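Local coordinates for putative modulator of DNA gyrase (Bacteroides thetaiotaomicron, PDB 1VPB), which probably acts as a metallopeptidase of the PmbA/TldD (U62) family, though its activity is inferred and not established, at residues T188-A194 and W210-Y216; T329-D333 and P344-S349; I365-G371 and L397-L403. One frame throughout, in Å; residues are numbered along the deposited sequence. Where two conformers were deposited one is given.

Contact 1 (T188-A194 and W210-Y216)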
loop_
_atom_site.group_PDB
_atom_site.type_symbol
_atom_site.label_atom_id
_atom_site.label_comp_id
_atom_site.label_asym_id
_atom_site.label_seq_id
_atom_site.Cartn_x
_atom_site.Cartn_y
_atom_site.Cartn_z
ATOM N N THR A 188 -9.320 1.006 -21.621
ATOM C CA THR A 188 -8.340 2.073 -21.468
ATOM C C THR A 188 -8.789 3.037 -20.402
ATOM O O THR A 188 -9.978 3.029 -19.960
ATOM C CB THR A 188 -8.110 2.844 -22.812
ATOM O OG1 THR A 188 -9.424 3.189 -23.344
ATOM C CG2 THR A 188 -7.450 1.984 -23.811
ATOM N N TRP A 189 -7.842 3.830 -19.932
ATOM C CA TRP A 189 -8.134 4.939 -19.035
ATOM C C TRP A 189 -7.111 6.035 -19.201
ATOM O O TRP A 189 -5.960 5.800 -19.547
ATOM C CB TRP A 189 -8.237 4.519 -17.554
ATOM C CG TRP A 189 -6.973 4.002 -16.998
ATOM C CD1 TRP A 189 -6.525 2.707 -17.045
ATOM C CD2 TRP A 189 -5.927 4.770 -16.357
ATOM N NE1 TRP A 189 -5.284 2.632 -16.461
ATOM C CE2 TRP A 189 -4.909 3.864 -15.988
ATOM C CE3 TRP A 189 -5.776 6.107 -16.010
ATOM C CZ2 TRP A 189 -3.722 4.286 -15.348
ATOM C CZ3 TRP A 189 -4.608 6.517 -15.350
ATOM C CH2 TRP A 189 -3.608 5.599 -15.023
ATOM N N TYR A 190 -7.555 7.251 -18.889
ATOM C CA TYR A 190 -6.731 8.422 -18.904
ATOM C C TYR A 190 -7.115 9.300 -17.724
ATOM O O TYR A 190 -8.288 9.340 -17.337
ATOM C CB TYR A 190 -7.000 9.254 -20.165
ATOM C CG TYR A 190 -6.877 8.500 -21.473
ATOM C CD1 TYR A 190 -7.957 7.795 -21.994
ATOM C CD2 TYR A 190 -5.692 8.499 -22.201
ATOM C CE1 TYR A 190 -7.841 7.090 -23.196
ATOM C CE2 TYR A 190 -5.581 7.813 -23.402
ATOM C CZ TYR A 190 -6.649 7.118 -23.894
ATOM O OH TYR A 190 -6.580 6.454 -25.117
ATOM N N SER A 191 -6.134 9.991 -17.159
ATOM C CA SER A 191 -6.407 10.885 -16.038
ATOM C C SER A 191 -5.488 12.056 -15.979
ATOM O O SER A 191 -4.315 11.981 -16.380
ATOM C CB SER A 191 -6.347 10.108 -14.736
ATOM O OG SER A 191 -6.910 10.873 -13.690
ATOM N N LEU A 192 -6.018 13.178 -15.472
ATOM C CA LEU A 192 -5.235 14.368 -15.229
ATOM C C LEU A 192 -5.574 14.875 -13.854
ATOM O O LEU A 192 -6.728 14.837 -13.429
ATOM C CB LEU A 192 -5.547 15.470 -16.245
ATOM C CG LEU A 192 -4.955 15.352 -17.656
ATOM C CD1 LEU A 192 -5.762 16.274 -18.620
ATOM C CD2 LEU A 192 -3.510 15.718 -17.645
ATOM N N SER A 193 -4.583 15.368 -13.150
ATOM C CA SER A 193 -4.797 15.868 -11.814
ATOM C C SER A 193 -3.914 17.056 -11.488
ATOM O O SER A 193 -2.898 17.343 -12.140
ATOM C CB SER A 193 -4.601 14.754 -10.771
ATOM O OG SER A 193 -3.243 14.445 -10.629
ATOM N N ALA A 194 -4.367 17.810 -10.496
ATOM C CA ALA A 194 -3.568 18.868 -9.866
ATOM C C ALA A 194 -3.579 18.704 -8.361
ATOM O O ALA A 194 -4.566 18.274 -7.795
ATOM C CB ALA A 194 -4.100 20.261 -10.190
ATOM N N TRP A 210 -7.664 18.266 -7.546
ATOM C CA TRP A 210 -8.762 17.945 -8.416
ATOM C C TRP A 210 -8.242 16.997 -9.466
ATOM O O TRP A 210 -7.058 16.985 -9.741
ATOM C CB TRP A 210 -9.318 19.210 -9.067
ATOM C CG TRP A 210 -10.586 18.940 -9.783
ATOM C CD1 TRP A 210 -10.782 18.846 -11.131
ATOM C CD2 TRP A 210 -11.851 18.684 -9.178
ATOM N NE1 TRP A 210 -12.100 18.570 -11.403
ATOM C CE2 TRP A 210 -12.783 18.484 -10.218
ATOM C CE3 TRP A 210 -12.301 18.649 -7.858
ATOM C CZ2 TRP A 210 -14.130 18.211 -9.977
ATOM C CZ3 TRP A 210 -13.644 18.409 -7.613
ATOM C CH2 TRP A 210 -14.537 18.172 -8.665
ATOM N N TYR A 211 -9.132 16.187 -10.045
ATOM C CA TYR A 211 -8.760 15.309 -11.129
ATOM C C TYR A 211 -9.947 14.997 -11.973
ATOM O O TYR A 211 -11.105 15.160 -11.572
ATOM C CB TYR A 211 -8.119 14.031 -10.612
ATOM C CG TYR A 211 -9.138 13.096 -10.110
ATOM C CD1 TYR A 211 -9.655 13.253 -8.836
ATOM C CD2 TYR A 211 -9.668 12.106 -10.929
ATOM C CE1 TYR A 211 -10.635 12.399 -8.361
ATOM C CE2 TYR A 211 -10.635 11.261 -10.475
ATOM C CZ TYR A 211 -11.121 11.416 -9.184
ATOM O OH TYR A 211 -12.106 10.573 -8.707
ATOM N N GLU A 212 -9.640 14.598 -13.199
ATOM C CA GLU A 212 -10.613 14.234 -14.195
ATOM C C GLU A 212 -10.101 12.918 -14.778
ATOM O O GLU A 212 -8.880 12.699 -14.819
ATOM C CB GLU A 212 -10.641 15.248 -15.312
ATOM C CG GLU A 212 -11.146 16.642 -14.941
ATOM C CD GLU A 212 -12.608 16.743 -14.591
ATOM O OE1 GLU A 212 -13.354 15.763 -14.706
ATOM O OE2 GLU A 212 -13.007 17.881 -14.190
ATOM N N SER A 213 -11.040 12.053 -15.176
ATOM C CA SER A 213 -10.690 10.818 -15.886
ATOM C C SER A 213 -11.720 10.429 -16.928
ATOM O O SER A 213 -12.855 10.927 -16.945
ATOM C CB SER A 213 -10.401 9.678 -14.880
ATOM O OG SER A 213 -11.562 9.313 -14.180
ATOM N N SER A 214 -11.315 9.560 -17.842
ATOM C CA SER A 214 -12.194 9.057 -18.889
ATOM C C SER A 214 -11.604 7.781 -19.485
ATOM O O SER A 214 -10.389 7.574 -19.429
ATOM C CB SER A 214 -12.327 10.075 -20.027
ATOM O OG SER A 214 -13.264 9.620 -21.004
ATOM N N LEU A 215 -12.456 6.983 -20.125
ATOM C CA LEU A 215 -12.022 5.830 -20.839
ATOM C C LEU A 215 -11.432 6.262 -22.207
ATOM O O LEU A 215 -10.724 5.494 -22.849
ATOM C CB LEU A 215 -13.212 4.902 -21.048
ATOM C CG LEU A 215 -13.888 4.328 -19.796
ATOM C CD1 LEU A 215 -14.947 3.320 -20.227
ATOM C CD2 LEU A 215 -12.889 3.615 -18.964
ATOM N N TYR A 216 -11.809 7.480 -22.695
ATOM C CA TYR A 216 -11.393 7.992 -24.016
ATOM C C TYR A 216 -10.639 9.341 -23.929
ATOM O O TYR A 216 -11.066 10.229 -23.226
ATOM C CB TYR A 216 -12.653 8.256 -24.868
ATOM C CG TYR A 216 -13.311 6.987 -25.332
ATOM C CD1 TYR A 216 -14.070 6.218 -24.482
ATOM C CD2 TYR A 216 -13.055 6.492 -26.575
ATOM C CE1 TYR A 216 -14.641 5.017 -24.910
ATOM C CE2 TYR A 216 -13.636 5.307 -27.022
ATOM C CZ TYR A 216 -14.383 4.558 -26.167
ATOM O OH TYR A 216 -14.950 3.378 -26.627
#

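Contact 2 (T329-D333 and P344-S349)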
loop_
_atom_site.group_PDB
_atom_site.type_symbol
_atom_site.label_atom_id
_atom_site.label_comp_id
_atom_site.label_asym_id
_atom_site.label_seq_id
_atom_site.Cartn_x
_atom_site.Cartn_y
_atom_site.Cartn_z
ATOM N N THR A 329 -30.372 -6.829 -2.278
ATOM C CA THR A 329 -29.248 -7.642 -2.779
ATOM C C THR A 329 -28.131 -7.781 -1.766
ATOM O O THR A 329 -27.751 -6.794 -1.125
ATOM C CB THR A 329 -28.655 -6.960 -4.023
ATOM O OG1 THR A 329 -29.622 -6.976 -5.069
ATOM C CG2 THR A 329 -27.488 -7.752 -4.597
ATOM N N TYR A 330 -27.564 -9.002 -1.684
ATOM C CA TYR A 330 -26.219 -9.176 -1.160
ATOM C C TYR A 330 -25.324 -9.591 -2.341
ATOM O O TYR A 330 -25.821 -10.105 -3.367
ATOM C CB TYR A 330 -26.223 -10.281 -0.131
ATOM C CG TYR A 330 -26.913 -10.028 1.179
ATOM C CD1 TYR A 330 -26.706 -8.865 1.899
ATOM C CD2 TYR A 330 -27.676 -11.019 1.759
ATOM C CE1 TYR A 330 -27.286 -8.687 3.185
ATOM C CE2 TYR A 330 -28.262 -10.831 2.998
ATOM C CZ TYR A 330 -28.067 -9.668 3.700
ATOM O OH TYR A 330 -28.685 -9.521 4.946
ATOM N N PHE A 331 -24.005 -9.415 -2.182
ATOM C CA PHE A 331 -23.033 -9.737 -3.205
ATOM C C PHE A 331 -22.282 -10.990 -2.746
ATOM O O PHE A 331 -21.308 -10.864 -2.035
ATOM C CB PHE A 331 -22.104 -8.575 -3.485
ATOM C CG PHE A 331 -22.787 -7.437 -4.172
ATOM C CD1 PHE A 331 -23.094 -7.548 -5.517
ATOM C CD2 PHE A 331 -23.143 -6.284 -3.496
ATOM C CE1 PHE A 331 -23.789 -6.542 -6.162
ATOM C CE2 PHE A 331 -23.851 -5.283 -4.165
ATOM C CZ PHE A 331 -24.158 -5.429 -5.474
ATOM N N ILE A 332 -22.798 -12.142 -3.151
ATOM C CA ILE A 332 -22.345 -13.447 -2.637
ATOM C C ILE A 332 -21.732 -14.271 -3.746
ATOM O O ILE A 332 -22.416 -14.617 -4.694
ATOM C CB ILE A 332 -23.475 -14.162 -2.014
ATOM C CG1 ILE A 332 -24.130 -13.284 -0.939
ATOM C CG2 ILE A 332 -22.945 -15.405 -1.281
ATOM C CD1 ILE A 332 -25.291 -13.914 -0.309
ATOM N N ASP A 333 -20.446 -14.565 -3.640
ATOM C CA ASP A 333 -19.826 -15.421 -4.638
ATOM C C ASP A 333 -20.103 -16.906 -4.359
ATOM O O ASP A 333 -20.780 -17.297 -3.387
ATOM C CB ASP A 333 -18.331 -15.141 -4.770
ATOM C CG ASP A 333 -17.528 -15.686 -3.617
ATOM O OD1 ASP A 333 -18.102 -16.069 -2.561
ATOM O OD2 ASP A 333 -16.297 -15.647 -3.691
ATOM N N PRO A 344 -25.942 -17.962 -4.618
ATOM C CA PRO A 344 -24.970 -16.969 -5.010
ATOM C C PRO A 344 -25.643 -15.934 -5.906
ATOM O O PRO A 344 -26.641 -16.235 -6.574
ATOM C CB PRO A 344 -23.935 -17.778 -5.831
ATOM C CG PRO A 344 -24.705 -18.948 -6.339
ATOM C CD PRO A 344 -25.792 -19.216 -5.374
ATOM N N THR A 345 -25.056 -14.744 -5.951
ATOM C CA THR A 345 -25.490 -13.657 -6.816
ATOM C C THR A 345 -24.424 -13.218 -7.805
ATOM O O THR A 345 -24.406 -13.649 -8.972
ATOM C CB THR A 345 -26.092 -12.470 -5.957
ATOM O OG1 THR A 345 -25.132 -11.975 -4.979
ATOM C CG2 THR A 345 -27.249 -12.926 -5.180
ATOM N N ILE A 346 -23.504 -12.390 -7.342
ATOM C CA ILE A 346 -22.343 -11.999 -8.070
ATOM C C ILE A 346 -21.349 -11.586 -6.987
ATOM O O ILE A 346 -21.757 -11.163 -5.919
ATOM C CB ILE A 346 -22.652 -10.836 -9.074
ATOM C CG1 ILE A 346 -21.491 -10.601 -10.084
ATOM C CG2 ILE A 346 -22.997 -9.568 -8.352
ATOM C CD1 ILE A 346 -21.444 -11.570 -11.189
ATOM N N SER A 347 -20.074 -11.660 -7.297
ATOM C CA SER A 347 -19.014 -11.421 -6.289
ATOM C C SER A 347 -18.927 -9.983 -5.814
ATOM O O SER A 347 -18.470 -9.673 -4.698
ATOM C CB SER A 347 -17.683 -11.873 -6.838
ATOM O OG SER A 347 -17.332 -11.102 -7.947
ATOM N N GLY A 348 -19.389 -9.052 -6.636
ATOM C CA GLY A 348 -19.380 -7.637 -6.233
ATOM C C GLY A 348 -20.113 -6.775 -7.259
ATOM O O GLY A 348 -20.429 -7.239 -8.382
ATOM N N SER A 349 -20.394 -5.554 -6.854
ATOM C CA SER A 349 -21.017 -4.579 -7.766
ATOM C C SER A 349 -20.087 -4.150 -8.869
ATOM O O SER A 349 -18.880 -4.385 -8.803
ATOM C CB SER A 349 -21.470 -3.345 -6.976
ATOM O OG SER A 349 -20.387 -2.716 -6.325
#

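Contact 3 (I365-G371 and L397-L403)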
loop_
_atom_site.group_PDB
_atom_site.type_symbol
_atom_site.label_atom_id
_atom_site.label_comp_id
_atom_site.label_asym_id
_atom_site.label_seq_id
_atom_site.Cartn_x
_atom_site.Cartn_y
_atom_site.Cartn_z
ATOM N N ILE A 365 -27.792 23.272 -1.251
ATOM C CA ILE A 365 -27.284 24.125 -0.181
ATOM C C ILE A 365 -28.267 25.266 0.083
ATOM O O ILE A 365 -28.580 25.607 1.223
ATOM C CB ILE A 365 -25.913 24.678 -0.563
ATOM C CG1 ILE A 365 -24.857 23.569 -0.522
ATOM C CG2 ILE A 365 -25.479 25.819 0.346
ATOM C CD1 ILE A 365 -23.612 23.975 -1.198
ATOM N N ALA A 366 -28.763 25.830 -1.004
ATOM C CA ALA A 366 -29.665 26.983 -0.931
ATOM C C ALA A 366 -30.917 26.684 -0.097
ATOM O O ALA A 366 -31.539 27.604 0.463
ATOM C CB ALA A 366 -30.049 27.409 -2.320
ATOM N N GLY A 367 -31.288 25.408 -0.003
ATOM C CA GLY A 367 -32.478 24.999 0.756
ATOM C C GLY A 367 -32.262 24.637 2.215
ATOM O O GLY A 367 -33.212 24.250 2.901
ATOM N N VAL A 368 -31.032 24.779 2.712
ATOM C CA VAL A 368 -30.703 24.343 4.077
ATOM C C VAL A 368 -30.567 25.520 5.037
ATOM O O VAL A 368 -29.786 26.435 4.813
ATOM C CB VAL A 368 -29.413 23.507 4.088
ATOM C CG1 VAL A 368 -29.001 23.180 5.513
ATOM C CG2 VAL A 368 -29.616 22.229 3.258
ATOM N N GLU A 369 -31.320 25.472 6.127
ATOM C CA GLU A 369 -31.356 26.572 7.107
ATOM C C GLU A 369 -30.180 26.486 8.084
ATOM O O GLU A 369 -29.587 27.495 8.411
ATOM C CB GLU A 369 -32.686 26.544 7.873
ATOM C CG GLU A 369 -32.966 27.748 8.770
ATOM C CD GLU A 369 -34.251 27.565 9.569
ATOM O OE1 GLU A 369 -34.825 26.449 9.550
ATOM O OE2 GLU A 369 -34.688 28.533 10.227
ATOM N N LYS A 370 -29.860 25.290 8.572
ATOM C CA LYS A 370 -28.716 25.132 9.468
ATOM C C LYS A 370 -28.036 23.828 9.189
ATOM O O LYS A 370 -28.575 22.754 9.478
ATOM C CB LYS A 370 -29.144 25.167 10.926
ATOM C CG LYS A 370 -28.023 24.933 11.943
ATOM C CD LYS A 370 -28.535 25.124 13.390
ATOM C CE LYS A 370 -27.521 24.612 14.408
ATOM N NZ LYS A 370 -28.010 24.743 15.806
ATOM N N GLY A 371 -26.858 23.902 8.587
ATOM C CA GLY A 371 -26.213 22.690 8.172
ATOM C C GLY A 371 -24.729 22.865 8.089
ATOM O O GLY A 371 -24.198 23.931 8.400
ATOM N N LEU A 397 -19.931 25.801 7.208
ATOM C CA LEU A 397 -21.218 26.010 7.839
ATOM C C LEU A 397 -22.193 26.530 6.773
ATOM O O LEU A 397 -21.798 27.283 5.868
ATOM C CB LEU A 397 -21.052 26.997 8.990
ATOM C CG LEU A 397 -22.181 27.264 9.961
ATOM C CD1 LEU A 397 -22.660 25.949 10.580
ATOM C CD2 LEU A 397 -21.714 28.261 11.038
ATOM N N ILE A 398 -23.460 26.117 6.887
ATOM C CA ILE A 398 -24.554 26.584 6.016
ATOM C C ILE A 398 -25.547 27.273 6.912
ATOM O O ILE A 398 -26.034 26.652 7.843
ATOM C CB ILE A 398 -25.302 25.426 5.288
ATOM C CG1 ILE A 398 -24.360 24.485 4.521
ATOM C CG2 ILE A 398 -26.308 26.002 4.314
ATOM C CD1 ILE A 398 -25.038 23.214 4.014
ATOM N N GLU A 399 -25.821 28.542 6.632
ATOM C CA GLU A 399 -26.746 29.338 7.425
ATOM C C GLU A 399 -27.688 30.027 6.446
ATOM O O GLU A 399 -27.252 30.800 5.592
ATOM C CB GLU A 399 -26.000 30.376 8.265
ATOM C CG GLU A 399 -24.871 29.841 9.137
ATOM C CD GLU A 399 -24.242 30.921 10.005
ATOM O OE1 GLU A 399 -24.822 31.264 11.063
ATOM O OE2 GLU A 399 -23.168 31.423 9.645
ATOM N N ASN A 400 -28.974 29.708 6.562
ATOM C CA ASN A 400 -30.003 30.267 5.708
ATOM C C ASN A 400 -29.628 30.142 4.239
ATOM O O ASN A 400 -29.716 31.109 3.483
ATOM C CB ASN A 400 -30.274 31.725 6.119
ATOM C CG ASN A 400 -30.765 31.820 7.543
ATOM O OD1 ASN A 400 -31.667 31.074 7.937
ATOM N ND2 ASN A 400 -30.155 32.701 8.336
ATOM N N GLY A 401 -29.177 28.946 3.859
ATOM C CA GLY A 401 -28.939 28.623 2.469
ATOM C C GLY A 401 -27.639 29.130 1.893
ATOM O O GLY A 401 -27.425 29.018 0.694
ATOM N N LYS A 402 -26.768 29.691 2.735
ATOM C CA LYS A 402 -25.506 30.284 2.281
ATOM C C LYS A 402 -24.369 29.655 3.060
ATOM O O LYS A 402 -24.505 29.395 4.252
ATOM C CB LYS A 402 -25.488 31.804 2.536
ATOM C CG LYS A 402 -26.545 32.619 1.780
ATOM N N LEU A 403 -23.249 29.427 2.379
ATOM C CA LEU A 403 -22.041 28.942 3.005
ATOM C C LEU A 403 -21.420 30.076 3.773
ATOM O O LEU A 403 -21.246 31.184 3.228
ATOM C CB LEU A 403 -21.052 28.423 1.958
ATOM C CG LEU A 403 -21.481 27.280 1.029
ATOM C CD1 LEU A 403 -20.317 26.766 0.269
ATOM C CD2 LEU A 403 -22.102 26.177 1.838
#

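Contact 1 (T188-A194 and W210-Y216)
Tyr190 lays its ring along the turn that ends the neighbouring strand: the carbonyl oxygen of Leu215 lies near the plane of the ring, at its edge, 3.3 Å from Tyr190 CE1, and the backbone of Tyr216 packs beside it. A large flat residue suits this buried spot because its ring covers the chain where strand pairing stops. The two segments form part of the antiparallel hairpin 181-198/207-214, with axes 4.7 Å apart, at the edge of a six-stranded sheet. Hydrogen-bonded pairs Tyr190-Ser214, Leu192-Glu212 and Ala194-Trp210 alternate with the non-hydrogen-bonded pairs Ser191-Ser213 and Ser193-Tyr211; Ala194 N to Trp210 O measures 2.9 Å. Leu192 and Ala194 are small or apolar because their face is covered by helices 138-150 and 225-234. On the same face Trp210 NE1 donates to Glu212 OE2 at 3.0 Å; Arg431 is a long, weak ion partner of this carboxylate. The other face carries Ser191, Ser193, Ser213 and Tyr211, whose ring makes a cation-pi contact with Arg431. Hydroxyls reinforce the ladder: Ser191 OG donates to Glu212 O at 2.9 Å and Thr188 OG1 to Leu215 O at 2.7 Å. Separately, an ST turn, Tyr216 N to Ser214 OG at 3.1 Å, shapes the chain leaving the strand. The chemistry implies a two-faced hairpin, helix-covered and largely buried on one face, serine-rich and partly exposed on the other.

Contact 2 (T329-D333 and P344-S349)
The p rotamer of Thr345 brings its hydroxyl against the backbone of the other segment, where it works in both directions: OG1 donates to Tyr330 O at 2.6 Å and accepts from Ile332 N at 3.0 Å with a nearly straight N-H...O angle of 172°. Threonine fits because its hydroxyl can donate and accept in a small space. A third bond, Thr345 N to Ile332 O at 2.9 Å, completes the polar link. Phe331, in the m rotamer, fills the space beside it. Its ring edge meets Ile346, Phe331 CD1 to Ile346 CG2 being 3.5 Å, and over one ring face lies Ser349 N, 3.6 Å from Phe331 CE1. The t rotamer of Ile346 sets CG2 at that edge, although its CA-CB bond points away from 329-333. The two segments are the loops before and after helix 334-340, so their contact closes the excursion between strands 326-327 and 352-354 of a five-stranded mixed sheet, on whose Ile321 and Asp296 the Phe331 ring packs. Asp333 is the N-cap of this helix: its p rotamer lets OD1 accept from Asn336 N, meeting an amide of the first turn that has no helical partner. The m, t conformer of Ile332 supplies apolar surface to Ala337 and Met340 on the same helix, and Pro344 also rests on Ala337. Farther out, Ser347 CB lies 3.9 Å from Asp333 CB, while the p rotamer of Ser347 leaves OG hydrogen-bonded to Asp310. Tyr330, also m, leads its ring away from 344-349, and its OH bonds to Leu279 O and Lys282 N.

Contact 3 (I365-G371 and L397-L403)
Ile398 fills the apolar centre, its CG2 lying 4.1 Å from Ile365 CG2 and 4.0 Å from Val368 CB. These three branched aliphatic residues suit a buried pocket, where the end of helix 361-366 and the start of strand 370-378 meet the tip of the beta hairpin 388-399/402-413; Leu403 extends the cluster at its exposed side, its CD2 3.7 Å from Ile365 CG2. Strands 370-378 and 388-399 are antiparallel neighbours: Gly371 N donates to Ile398 O at 3.0 Å and Ile398 N to Gly371 O at 2.8 Å. The absence of a side chain on Gly371 leaves room for Val368 CG1 and Ile398 CD1. The hairpin turns through a type I' beta turn from Glu399 to Lys402, with Asn400 and Gly401 at its centre; both have positive phi, which asparagine and glycine tolerate well. A CB on Gly401 would also strike Ala366 O. The turn's amides reach back across the contact, Gly401 N to Val368 O at 2.8 Å and Asn400 N to Glu369 O at 2.9 Å. At the rim, Glu399 OE2 is hydrogen-bonded to Thr404 OG1, and the exposed Glu369 lays its aliphatic CG 3.7 Å from Asn400 OD1.

In the fold
All three contacts are partly buried. Contact 3 is the most peripheral, about 31 Å from its centre to the chain centre, with half its touching residues exposed; contacts 1 and 2 lie at about 14 and 16 Å, on opposite sides of that centre, and have no exposed touching residue. No two share a secondary-structure element or touch: even contacts 1 and 3 keep about 13 Å between nearest atoms. Contact 1 relies on a regular strand ladder in the family's central domain. Contacts 2 and 3, both in the C-terminal domain, join less regular chain, the first chiefly through a side-chain hydroxyl and an aromatic ring, the second through turn amides, aliphatic packing and a short strand pairing.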